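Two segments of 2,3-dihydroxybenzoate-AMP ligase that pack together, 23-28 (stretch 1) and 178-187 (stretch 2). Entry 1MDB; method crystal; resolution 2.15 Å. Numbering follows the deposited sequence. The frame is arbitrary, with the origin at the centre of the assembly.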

# COMPACT_ATOMS: atom_id res chain seq x y z
N ALA A 23 3.66 -12.51 19.02
CA ALA A 23 3.04 -12.35 20.33
C ALA A 23 2.06 -13.43 20.77
O ALA A 23 1.79 -13.57 21.96
CB ALA A 23 2.39 -10.98 20.42
N GLY A 24 1.52 -14.19 19.82
CA GLY A 24 0.58 -15.23 20.20
C GLY A 24 -0.83 -14.71 20.45
O GLY A 24 -1.65 -15.40 21.04
N GLU A 25 -1.10 -13.49 19.99
CA GLU A 25 -2.43 -12.89 20.15
C GLU A 25 -3.08 -12.64 18.79
O GLU A 25 -2.39 -12.39 17.78
CB GLU A 25 -2.34 -11.57 20.94
CG GLU A 25 -1.69 -10.42 20.19
CD GLU A 25 -1.44 -9.20 21.08
OE1 GLU A 25 -2.32 -8.88 21.92
OE2 GLU A 25 -0.38 -8.55 20.93
N THR A 26 -4.40 -12.71 18.75
CA THR A 26 -5.13 -12.50 17.50
C THR A 26 -5.64 -11.07 17.40
O THR A 26 -5.58 -10.32 18.38
CB THR A 26 -6.34 -13.42 17.39
OG1 THR A 26 -7.30 -13.05 18.39
CG2 THR A 26 -5.92 -14.88 17.60
N PHE A 27 -6.15 -10.68 16.23
CA PHE A 27 -6.69 -9.34 16.08
C PHE A 27 -7.88 -9.21 17.02
O PHE A 27 -8.14 -8.14 17.58
CB PHE A 27 -7.14 -9.08 14.64
CG PHE A 27 -6.02 -8.75 13.70
CD1 PHE A 27 -5.51 -9.72 12.84
CD2 PHE A 27 -5.46 -7.48 13.68
CE1 PHE A 27 -4.46 -9.41 11.97
CE2 PHE A 27 -4.42 -7.16 12.82
CZ PHE A 27 -3.92 -8.14 11.96
N GLY A 28 -8.60 -10.32 17.19
CA GLY A 28 -9.74 -10.34 18.08
C GLY A 28 -9.29 -9.96 19.48
O GLY A 28 -9.92 -9.13 20.13
N GLU A 178 -12.57 -21.15 18.22
CA GLU A 178 -11.28 -20.65 18.63
C GLU A 178 -10.46 -20.21 17.43
O GLU A 178 -10.39 -20.92 16.43
CB GLU A 178 -10.49 -21.71 19.39
CG GLU A 178 -9.03 -21.35 19.57
CD GLU A 178 -8.25 -22.41 20.32
OE1 GLU A 178 -8.23 -23.57 19.86
OE2 GLU A 178 -7.66 -22.08 21.37
N VAL A 179 -9.86 -19.03 17.52
CA VAL A 179 -9.02 -18.51 16.46
C VAL A 179 -7.61 -18.50 17.01
O VAL A 179 -7.35 -17.92 18.06
CB VAL A 179 -9.41 -17.07 16.06
CG1 VAL A 179 -8.52 -16.60 14.93
CG2 VAL A 179 -10.87 -17.01 15.64
N LYS A 180 -6.69 -19.15 16.30
CA LYS A 180 -5.30 -19.21 16.71
C LYS A 180 -4.47 -18.07 16.13
O LYS A 180 -4.71 -17.60 15.02
CB LYS A 180 -4.68 -20.54 16.28
CG LYS A 180 -5.30 -21.77 16.89
CD LYS A 180 -4.64 -23.01 16.31
CE LYS A 180 -5.28 -24.29 16.79
NZ LYS A 180 -4.63 -25.45 16.13
N SER A 181 -3.50 -17.63 16.91
CA SER A 181 -2.60 -16.56 16.52
C SER A 181 -1.82 -16.97 15.29
O SER A 181 -1.33 -16.12 14.54
CB SER A 181 -1.63 -16.27 17.67
OG SER A 181 -1.43 -14.87 17.81
N SER A 182 -1.69 -18.27 15.08
CA SER A 182 -0.95 -18.79 13.94
C SER A 182 -1.80 -19.00 12.69
O SER A 182 -1.28 -19.34 11.63
CB SER A 182 -0.26 -20.10 14.32
OG SER A 182 -1.21 -21.06 14.76
N ASP A 183 -3.11 -18.80 12.81
CA ASP A 183 -4.00 -18.98 11.66
C ASP A 183 -3.83 -17.83 10.66
O ASP A 183 -3.43 -16.72 11.03
CB ASP A 183 -5.48 -19.01 12.09
CG ASP A 183 -5.85 -20.24 12.92
OD1 ASP A 183 -5.17 -21.29 12.81
OD2 ASP A 183 -6.84 -20.16 13.68
N VAL A 184 -4.13 -18.09 9.39
CA VAL A 184 -4.07 -17.03 8.40
C VAL A 184 -5.21 -16.12 8.83
O VAL A 184 -6.30 -16.59 9.16
CB VAL A 184 -4.37 -17.55 6.98
CG1 VAL A 184 -4.55 -16.37 6.04
CG2 VAL A 184 -3.22 -18.45 6.50
N ALA A 185 -4.97 -14.81 8.84
CA ALA A 185 -5.99 -13.86 9.25
C ALA A 185 -6.71 -13.22 8.06
O ALA A 185 -7.88 -12.82 8.17
CB ALA A 185 -5.36 -12.77 10.11
N PHE A 186 -6.02 -13.13 6.93
CA PHE A 186 -6.60 -12.53 5.74
C PHE A 186 -5.69 -12.69 4.53
O PHE A 186 -4.54 -13.11 4.66
CB PHE A 186 -6.85 -11.04 5.99
CG PHE A 186 -5.59 -10.25 6.25
CD1 PHE A 186 -4.67 -10.02 5.23
CD2 PHE A 186 -5.32 -9.75 7.51
CE1 PHE A 186 -3.50 -9.30 5.47
CE2 PHE A 186 -4.15 -9.03 7.77
CZ PHE A 186 -3.24 -8.81 6.74
N LEU A 187 -6.20 -12.32 3.36
CA LEU A 187 -5.42 -12.39 2.14
C LEU A 187 -5.29 -11.00 1.55
O LEU A 187 -6.29 -10.34 1.28
CB LEU A 187 -6.08 -13.34 1.12
CG LEU A 187 -6.39 -14.76 1.62
CD1 LEU A 187 -7.01 -15.58 0.49
CD2 LEU A 187 -5.12 -15.42 2.11
O HOH W 1 -8.66 -15.38 19.78

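The one direct hydrogen bond between these segments comes from a serine hydroxyl modelled uncomfortably close to the chain it serves. Ser181 OG donates to Glu25 O at 2.7 Å, but it also lies too near Gly24 C, at 2.7 Å, so its position deserves caution. The example illustrates how a short polar side chain on a turn can reach the backbone of a distant segment. Lys180 to Asp183 form a type I turn, closed by Asp183 N to Lys180 O (3.0 Å) and braced by Lys180 N to Asp183 OD2 (2.8 Å); Ser181, within it, points its CB toward the other stretch. Gly24, with phi/psi of 80/16, adopts a conformation in which a CB would be jammed against the preceding carbonyl. Together the stretches bury 281 Å², with Ser181 and Thr26 the most covered residues.

Thr26 serves two environments. Its methyl CG2 packs 3.4 Å from Val179 O and 4.1 Å from Val179 CG1, while OG1 caps the helix that begins at Phe27 and binds a water 3.0 Å away. That water donates a weak bond to Val179 O (3.3 Å).

Beyond the turn, contact becomes apolar. Phe27 CE1 lies 3.9 Å from Ala185 CB, which sits at the ring's edge, and 4.2 Å from Phe186 CE2. Alanine's methyl meets the ring at van der Waals distance, and the buried aromatic rings extend the contact.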